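Local coordinates for protein Dye-decolorizing peroxidase (Irpex lacteus, PDB 7D8M) that binds heme b and probably acts as a peroxidase of the dye-decolorizing (DyP) type, reducing peroxide while oxidising dyes and other substrates, at residues A[64-69]-A[133-138]; A[120-125]-A[145-150]; A[104-107]-A[113-116]. All blocks are in the same frame, centred on the assembly; numbering follows the deposited sequence.

Interaction 1 of 3, residues A[64-69]-A[133-138]; sequences PLAFVN and AQYRDD
Y135 OH meets the backbone at L65 and A66 and has two weak polar partners there. The N-H of A66 reaches Y135 OH over 3.5 Å, at an N-H...O angle of 148°. A water also lies 3.5 Å from Y135 OH, again a weak bond. That water is held more firmly by L65 N, whose N-H it accepts at 2.8 Å. Both bonds to the phenol oxygen are long, so they probably do little to fix it. P64 CB packs 3.9 Å from Y135 OH.

Most of the contact is apolar and falls on the tyrosine ring. A66 CB stands over one face, 3.5 Å from the ring centroid and only 10° off the ring normal. This is a CH-pi contact almost over the centre of the ring. V68 comes in obliquely, with CG2 3.6 Å from Y135 CD2. CG1 of V68 is anti to the backbone N (chi1 -174°), which leaves CG2 as the methyl that touches the ring.

The domain has a ferredoxin-like fold, as expected of the dimeric alpha+beta barrel clan. Strand 67-72 is an outer strand of its four-stranded antiparallel sheet. Helix 129-143, which carries Y135, lies across one face of that sheet. A66 and V68 turn toward the helix, while F67 points away from it and meets K22 in a cation-pi contact.

Without the phenol ring, as with an alanine at this position, A66 CB and V68 CG2 would probably lose the surface they pack on, and A66 N its weak acceptor. Other neighbours pack around the ring. I124 of strand 120-126 touches the tyrosine, and Y45 of helix 35-49 touches both Y135 and V68.

Interaction 2 of 3, residues A[120-125]-A[145-150]; sequences GVFLIG and DAWTIV
F122 and W147 meet rim to rim, and neither ring lies over the face of the other. Their planes stand at 80°, and the centroids of the F122 ring and the six-membered ring of W147 are 5.9 Å apart. One corner of the indole does the touching. W147 CZ3 comes in obliquely near F122 CD2 and CE2, 3.7 Å from F122 CE2. One face of the indole is covered from its own strand by I149 CG1, 3.6 Å above the plane and offset toward the rim.

The torsion of W147 helps to place it. CG lies between the backbone N and the carbonyl carbon (chi1 79°), and from there the indole extends toward F122.

The two strands are not neighbours in the antiparallel sheet. Strand 24-32 runs between 120-126 and 147-156, and its F30 meets both rings. L139 and F143 of helix 129-143 also touch both F122 and W147. The pair thus belongs to the core between sheet and helix in this ferredoxin-like domain. W147 NE1 has a weak hydrogen bond to N140 OD1, which gives the indole N-H a partner.

No hydrogen bond crosses from one segment to the other. The contact is carried by carbon atoms of two buried aromatic rings, consistent with a contact that rests on dispersion and the hydrophobic effect.

Interaction 3 of 3, residues A[104-107]-A[113-116]; sequences DDTS and FKGT
T106 opens a short 3-10 segment and K114 is the centre of an inverse gamma turn, and their CA atoms, the closest CA pair of the two segments, lie 7.5 Å apart. Both belong to the long loop that links helix 95-102 to strand 120-126. The gamma turn is closed by G115 N to F113 O at 2.7 Å. G115 then takes backbone angles at which a CB would jam against the carbonyl O of K114. The other segment has an Asx turn: S107 N donates to D105 OD1 at 162°, meeting the carboxylate from above its plane.

The lysine carries the contact. Its chain is bent at chi3 (79°), and NZ ends beside the T106 carbonyl. The bond from K114 NZ to T106 O is weak, at 3.1 Å. Two waters accept from the same ammonium group. The first lies 2.9 Å from K114 NZ and also 2.8 Å from T106 OG1, so it bridges the two side chains. T106 OG1 can reach it because it sits between the backbone N and the carbonyl carbon (chi1 55°).

The charge of K114 is thus met here by a carbonyl and water, consistent with a contact at the surface. F96 of helix 95-102 touches both T106 and K114, and W109 lies against the lysine as well. Just before the Asx turn, D104 forms a salt bridge with R222 and a hydrogen bond with S430, which tie this end of the loop to the second four-stranded sheet. The second water accepts from K114 NZ at 2.8 Å and gives a weak hydrogen bond to S107 O at 3.2 Å.

In the fold
From the N terminus, the chain first reaches 64-69, the start of interaction 1, which closes only at 133-138 on helix 129-143. Interaction 3 is nested inside that loop. It joins 104-107 to 113-116 between helix 95-102 and strand 120-126, and its centre is about 28 Å from that of interaction 1. Interaction 2 opens soon afterwards at 120-125 and closes at 145-150, beyond the helix, so it crosses interaction 1. These two also touch directly: strands 67-72 and 120-126 are sheet neighbours, with F67 N to G125 O probably hydrogen-bonded. Interaction 1 joins outer strand 67-72 to helix 129-143, and interaction 2 joins strand 120-126 to the other outer strand, 147-156.

Interaction 1 of 3, residues A[64-69]-A[133-138]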
loop_
_atom_site.group_PDB
_atom_site.type_symbol
_atom_site.label_atom_id
_atom_site.label_comp_id
_atom_site.label_asym_id
_atom_site.label_seq_id
_atom_site.Cartn_x
_atom_site.Cartn_y
_atom_site.Cartn_z
ATOM N N PRO A 64 7.600 -22.471 -6.821
ATOM C CA PRO A 64 7.971 -22.269 -8.224
ATOM C C PRO A 64 8.974 -21.126 -8.360
ATOM O O PRO A 64 9.256 -20.391 -7.415
ATOM C CB PRO A 64 6.638 -21.933 -8.895
ATOM C CG PRO A 64 5.827 -21.298 -7.808
ATOM C CD PRO A 64 6.299 -21.862 -6.488
ATOM N N LEU A 65 9.515 -20.984 -9.572
ATOM C CA LEU A 65 10.533 -19.960 -9.789
ATOM C C LEU A 65 9.964 -18.549 -9.655
ATOM O O LEU A 65 10.700 -17.620 -9.302
ATOM C CB LEU A 65 11.186 -20.153 -11.154
ATOM C CG LEU A 65 12.162 -21.330 -11.197
ATOM C CD1 LEU A 65 12.872 -21.388 -12.537
ATOM C CD2 LEU A 65 13.165 -21.207 -10.069
ATOM N N ALA A 66 8.674 -18.363 -9.935
ATOM C CA ALA A 66 8.018 -17.080 -9.719
ATOM C C ALA A 66 6.676 -17.325 -9.055
ATOM O O ALA A 66 5.990 -18.293 -9.386
ATOM C CB ALA A 66 7.812 -16.316 -11.030
ATOM N N PHE A 67 6.314 -16.455 -8.111
ATOM C CA PHE A 67 4.982 -16.471 -7.524
ATOM C C PHE A 67 4.032 -15.689 -8.422
ATOM O O PHE A 67 4.402 -14.651 -8.979
ATOM C CB PHE A 67 4.989 -15.846 -6.126
ATOM C CG PHE A 67 5.918 -16.524 -5.148
ATOM C CD1 PHE A 67 6.394 -17.814 -5.379
ATOM C CD2 PHE A 67 6.305 -15.870 -3.984
ATOM C CE1 PHE A 67 7.249 -18.426 -4.467
ATOM C CE2 PHE A 67 7.151 -16.482 -3.063
ATOM C CZ PHE A 67 7.620 -17.761 -3.305
ATOM N N VAL A 68 2.803 -16.178 -8.568
ATOM C CA VAL A 68 1.840 -15.533 -9.452
ATOM C C VAL A 68 0.529 -15.348 -8.713
ATOM O O VAL A 68 0.009 -16.291 -8.102
ATOM C CB VAL A 68 1.610 -16.317 -10.759
ATOM C CG1 VAL A 68 0.720 -15.510 -11.681
ATOM C CG2 VAL A 68 2.926 -16.610 -11.452
ATOM N N ASN A 69 0.001 -14.132 -8.759
ATOM C CA ASN A 69 -1.319 -13.847 -8.231
ATOM C C ASN A 69 -2.130 -13.160 -9.319
ATOM O O ASN A 69 -1.584 -12.641 -10.295
ATOM C CB ASN A 69 -1.244 -12.980 -6.973
ATOM C CG ASN A 69 -1.129 -13.800 -5.707
ATOM O OD1 ASN A 69 -1.341 -13.289 -4.613
ATOM N ND2 ASN A 69 -0.795 -15.074 -5.845
ATOM N N ALA A 133 9.918 -11.883 -16.725
ATOM C CA ALA A 133 9.653 -11.708 -18.148
ATOM C C ALA A 133 9.268 -13.034 -18.794
ATOM O O ALA A 133 8.403 -13.080 -19.677
ATOM C CB ALA A 133 10.878 -11.109 -18.835
ATOM N N GLN A 134 9.902 -14.119 -18.347
ATOM C CA GLN A 134 9.566 -15.463 -18.807
ATOM C C GLN A 134 8.105 -15.785 -18.534
ATOM O O GLN A 134 7.369 -16.219 -19.432
ATOM C CB GLN A 134 10.470 -16.468 -18.098
ATOM C CG GLN A 134 11.012 -17.593 -18.955
ATOM C CD GLN A 134 12.363 -18.066 -18.438
ATOM O OE1 GLN A 134 12.514 -18.375 -17.251
ATOM N NE2 GLN A 134 13.355 -18.106 -19.321
ATOM N N TYR A 135 7.675 -15.601 -17.282
ATOM C CA TYR A 135 6.283 -15.857 -16.924
ATOM C C TYR A 135 5.334 -14.970 -17.721
ATOM O O TYR A 135 4.252 -15.413 -18.130
ATOM C CB TYR A 135 6.085 -15.649 -15.426
ATOM C CG TYR A 135 6.368 -16.883 -14.607
ATOM C CD1 TYR A 135 7.656 -17.406 -14.529
ATOM C CD2 TYR A 135 5.350 -17.536 -13.918
ATOM C CE1 TYR A 135 7.923 -18.544 -13.786
ATOM C CE2 TYR A 135 5.611 -18.684 -13.175
ATOM C CZ TYR A 135 6.900 -19.175 -13.110
ATOM O OH TYR A 135 7.172 -20.301 -12.369
ATOM N N ARG A 136 5.715 -13.711 -17.948
ATOM C CA ARG A 136 4.914 -12.839 -18.803
ATOM C C ARG A 136 4.834 -13.397 -20.223
ATOM O O ARG A 136 3.751 -13.469 -20.814
ATOM C CB ARG A 136 5.507 -11.431 -18.816
ATOM C CG ARG A 136 4.638 -10.369 -19.481
ATOM C CD ARG A 136 5.091 -9.972 -20.883
ATOM N NE ARG A 136 6.524 -10.128 -21.146
ATOM C CZ ARG A 136 7.429 -9.162 -21.038
ATOM N NH1 ARG A 136 7.076 -7.952 -20.630
ATOM N NH2 ARG A 136 8.697 -9.415 -21.327
ATOM N N ASP A 137 5.982 -13.764 -20.797
ATOM C CA ASP A 137 5.991 -14.309 -22.151
ATOM C C ASP A 137 5.124 -15.557 -22.235
ATOM O O ASP A 137 4.393 -15.751 -23.214
ATOM C CB ASP A 137 7.421 -14.637 -22.592
ATOM C CG ASP A 137 8.265 -13.399 -22.864
ATOM O OD1 ASP A 137 7.726 -12.275 -22.950
ATOM O OD2 ASP A 137 9.495 -13.561 -23.002
ATOM N N ASP A 138 5.183 -16.405 -21.204
ATOM C CA ASP A 138 4.368 -17.614 -21.176
ATOM C C ASP A 138 2.882 -17.279 -21.164
ATOM O O ASP A 138 2.086 -17.923 -21.859
ATOM C CB ASP A 138 4.739 -18.459 -19.956
ATOM C CG ASP A 138 3.848 -19.670 -19.794
ATOM O OD1 ASP A 138 3.709 -20.428 -20.779
ATOM O OD2 ASP A 138 3.293 -19.869 -18.686
HETATM O O HOH W 1 9.006 -23.067 -11.411
#

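Interaction 2 of 3, residues A[120-125]-A[145-150]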
loop_
_atom_site.group_PDB
_atom_site.type_symbol
_atom_site.label_atom_id
_atom_site.label_comp_id
_atom_site.label_asym_id
_atom_site.label_seq_id
_atom_site.Cartn_x
_atom_site.Cartn_y
_atom_site.Cartn_z
ATOM N N GLY A 120 -7.973 -6.593 -15.397
ATOM C CA GLY A 120 -7.351 -7.277 -14.283
ATOM C C GLY A 120 -5.852 -7.120 -14.350
ATOM O O GLY A 120 -5.304 -6.457 -15.241
ATOM N N VAL A 121 -5.185 -7.763 -13.400
ATOM C CA VAL A 121 -3.739 -7.660 -13.303
ATOM C C VAL A 121 -3.176 -8.979 -12.796
ATOM O O VAL A 121 -3.734 -9.610 -11.892
ATOM C CB VAL A 121 -3.335 -6.478 -12.386
ATOM C CG1 VAL A 121 -3.985 -6.624 -11.007
ATOM C CG2 VAL A 121 -1.830 -6.390 -12.281
ATOM N N PHE A 122 -2.070 -9.398 -13.403
ATOM C CA PHE A 122 -1.246 -10.487 -12.904
ATOM C C PHE A 122 -0.099 -9.874 -12.114
ATOM O O PHE A 122 0.559 -8.948 -12.597
ATOM C CB PHE A 122 -0.693 -11.333 -14.058
ATOM C CG PHE A 122 -1.639 -12.394 -14.567
ATOM C CD1 PHE A 122 -1.725 -13.628 -13.939
ATOM C CD2 PHE A 122 -2.404 -12.176 -15.705
ATOM C CE1 PHE A 122 -2.574 -14.616 -14.413
ATOM C CE2 PHE A 122 -3.261 -13.159 -16.188
ATOM C CZ PHE A 122 -3.346 -14.381 -15.539
ATOM N N LEU A 123 0.122 -10.376 -10.899
ATOM C CA LEU A 123 1.313 -10.072 -10.114
ATOM C C LEU A 123 2.289 -11.235 -10.236
ATOM O O LEU A 123 1.945 -12.367 -9.890
ATOM C CB LEU A 123 0.964 -9.840 -8.641
ATOM C CG LEU A 123 0.497 -8.452 -8.216
ATOM C CD1 LEU A 123 -0.729 -8.044 -8.982
ATOM C CD2 LEU A 123 0.213 -8.436 -6.718
ATOM N N ILE A 124 3.506 -10.956 -10.695
ATOM C CA ILE A 124 4.531 -11.979 -10.904
ATOM C C ILE A 124 5.765 -11.581 -10.109
ATOM O O ILE A 124 6.447 -10.608 -10.462
ATOM C CB ILE A 124 4.888 -12.145 -12.384
ATOM C CG1 ILE A 124 3.651 -12.481 -13.228
ATOM C CG2 ILE A 124 6.002 -13.197 -12.554
ATOM C CD1 ILE A 124 3.871 -12.208 -14.715
ATOM N N GLY A 125 6.082 -12.354 -9.069
ATOM C CA GLY A 125 7.239 -12.070 -8.232
ATOM C C GLY A 125 8.331 -13.119 -8.338
ATOM O O GLY A 125 8.048 -14.319 -8.254
ATOM N N ASP A 145 -4.377 -13.998 -28.733
ATOM C CA ASP A 145 -5.237 -12.856 -29.013
ATOM C C ASP A 145 -6.381 -12.709 -28.018
ATOM O O ASP A 145 -7.136 -11.739 -28.116
ATOM C CB ASP A 145 -5.805 -12.964 -30.429
ATOM C CG ASP A 145 -4.733 -12.837 -31.493
ATOM O OD1 ASP A 145 -3.617 -13.356 -31.274
ATOM O OD2 ASP A 145 -5.003 -12.221 -32.549
ATOM N N ALA A 146 -6.531 -13.634 -27.068
ATOM C CA ALA A 146 -7.641 -13.559 -26.127
ATOM C C ALA A 146 -7.489 -12.408 -25.133
ATOM O O ALA A 146 -8.466 -12.039 -24.472
ATOM C CB ALA A 146 -7.781 -14.885 -25.385
ATOM N N TRP A 147 -6.299 -11.826 -25.015
ATOM C CA TRP A 147 -6.112 -10.664 -24.153
ATOM C C TRP A 147 -5.198 -9.659 -24.834
ATOM O O TRP A 147 -4.583 -9.935 -25.865
ATOM C CB TRP A 147 -5.547 -11.074 -22.784
ATOM C CG TRP A 147 -4.053 -11.354 -22.752
ATOM C CD1 TRP A 147 -3.222 -11.588 -23.819
ATOM C CD2 TRP A 147 -3.230 -11.437 -21.582
ATOM N NE1 TRP A 147 -1.935 -11.791 -23.382
ATOM C CE2 TRP A 147 -1.914 -11.708 -22.013
ATOM C CE3 TRP A 147 -3.475 -11.287 -20.211
ATOM C CZ2 TRP A 147 -0.850 -11.840 -21.121
ATOM C CZ3 TRP A 147 -2.417 -11.428 -19.326
ATOM C CH2 TRP A 147 -1.124 -11.695 -19.782
ATOM N N THR A 148 -5.102 -8.480 -24.233
ATOM C CA THR A 148 -4.107 -7.486 -24.591
ATOM C C THR A 148 -3.470 -6.995 -23.301
ATOM O O THR A 148 -4.183 -6.646 -22.357
ATOM C CB THR A 148 -4.734 -6.305 -25.347
ATOM O OG1 THR A 148 -5.370 -6.784 -26.538
ATOM C CG2 THR A 148 -3.670 -5.274 -25.723
ATOM N N ILE A 149 -2.146 -7.007 -23.237
ATOM C CA ILE A 149 -1.462 -6.349 -22.133
ATOM C C ILE A 149 -1.494 -4.855 -22.412
ATOM O O ILE A 149 -0.987 -4.397 -23.441
ATOM C CB ILE A 149 -0.024 -6.858 -21.971
ATOM C CG1 ILE A 149 -0.045 -8.302 -21.468
ATOM C CG2 ILE A 149 0.761 -5.931 -21.004
ATOM C CD1 ILE A 149 1.291 -9.033 -21.589
ATOM N N VAL A 150 -2.132 -4.101 -21.523
ATOM C CA VAL A 150 -2.263 -2.662 -21.712
ATOM C C VAL A 150 -1.229 -1.874 -20.914
ATOM O O VAL A 150 -1.016 -0.689 -21.205
ATOM C CB VAL A 150 -3.691 -2.193 -21.360
ATOM C CG1 VAL A 150 -4.724 -2.960 -22.211
ATOM C CG2 VAL A 150 -3.971 -2.414 -19.898
#

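Interaction 3 of 3, residues A[104-107]-A[113-116]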
loop_
_atom_site.group_PDB
_atom_site.type_symbol
_atom_site.label_atom_id
_atom_site.label_comp_id
_atom_site.label_asym_id
_atom_site.label_seq_id
_atom_site.Cartn_x
_atom_site.Cartn_y
_atom_site.Cartn_z
ATOM N N ASP A 104 -6.962 13.133 -6.693
ATOM C CA ASP A 104 -6.137 12.971 -7.878
ATOM C C ASP A 104 -6.505 13.986 -8.953
ATOM O O ASP A 104 -7.670 14.356 -9.125
ATOM C CB ASP A 104 -6.300 11.560 -8.466
ATOM C CG ASP A 104 -5.354 10.553 -7.851
ATOM O OD1 ASP A 104 -4.769 10.848 -6.784
ATOM O OD2 ASP A 104 -5.197 9.464 -8.442
ATOM N N ASP A 105 -5.491 14.411 -9.691
ATOM C CA ASP A 105 -5.644 15.154 -10.932
ATOM C C ASP A 105 -5.263 14.175 -12.040
ATOM O O ASP A 105 -4.085 13.845 -12.198
ATOM C CB ASP A 105 -4.759 16.401 -10.902
ATOM C CG ASP A 105 -4.631 17.087 -12.247
ATOM O OD1 ASP A 105 -5.393 16.767 -13.186
ATOM O OD2 ASP A 105 -3.747 17.964 -12.359
ATOM N N THR A 106 -6.262 13.681 -12.782
ATOM C CA THR A 106 -6.009 12.588 -13.720
ATOM C C THR A 106 -5.122 12.996 -14.886
ATOM O O THR A 106 -4.729 12.126 -15.666
ATOM C CB THR A 106 -7.326 12.009 -14.251
ATOM O OG1 THR A 106 -8.121 13.054 -14.833
ATOM C CG2 THR A 106 -8.111 11.348 -13.116
ATOM N N SER A 107 -4.775 14.278 -15.015
ATOM C CA SER A 107 -3.828 14.669 -16.053
ATOM C C SER A 107 -2.457 14.040 -15.842
ATOM O O SER A 107 -1.659 13.994 -16.783
ATOM C CB SER A 107 -3.704 16.195 -16.126
ATOM O OG SER A 107 -3.061 16.730 -14.980
ATOM N N PHE A 113 -4.795 3.556 -17.531
ATOM C CA PHE A 113 -5.702 3.533 -16.391
ATOM C C PHE A 113 -6.878 4.492 -16.536
ATOM O O PHE A 113 -7.823 4.416 -15.734
ATOM C CB PHE A 113 -4.939 3.873 -15.103
ATOM C CG PHE A 113 -3.957 2.824 -14.687
ATOM C CD1 PHE A 113 -4.367 1.516 -14.490
ATOM C CD2 PHE A 113 -2.628 3.143 -14.492
ATOM C CE1 PHE A 113 -3.464 0.536 -14.112
ATOM C CE2 PHE A 113 -1.714 2.169 -14.113
ATOM C CZ PHE A 113 -2.137 0.862 -13.927
ATOM N N LYS A 114 -6.845 5.387 -17.526
ATOM C CA LYS A 114 -7.813 6.483 -17.605
ATOM C C LYS A 114 -9.101 5.981 -18.257
ATOM O O LYS A 114 -9.493 6.369 -19.359
ATOM C CB LYS A 114 -7.216 7.668 -18.349
ATOM C CG LYS A 114 -5.953 8.201 -17.690
ATOM C CD LYS A 114 -5.399 9.412 -18.415
ATOM C CE LYS A 114 -6.182 10.666 -18.056
ATOM N NZ LYS A 114 -5.523 11.872 -18.621
ATOM N N GLY A 115 -9.768 5.100 -17.536
ATOM C CA GLY A 115 -11.037 4.578 -17.990
ATOM C C GLY A 115 -11.332 3.271 -17.284
ATOM O O GLY A 115 -10.956 3.080 -16.126
ATOM N N THR A 116 -12.005 2.380 -18.011
ATOM C CA THR A 116 -12.392 1.082 -17.477
ATOM C C THR A 116 -11.947 -0.031 -18.418
ATOM O O THR A 116 -12.557 -1.103 -18.460
ATOM C CB THR A 116 -13.900 1.019 -17.227
ATOM O OG1 THR A 116 -14.597 1.276 -18.455
ATOM C CG2 THR A 116 -14.316 2.056 -16.180
HETATM O O HOH W 2 -7.142 13.869 -17.330
HETATM O O HOH W 3 -2.764 11.618 -18.584
#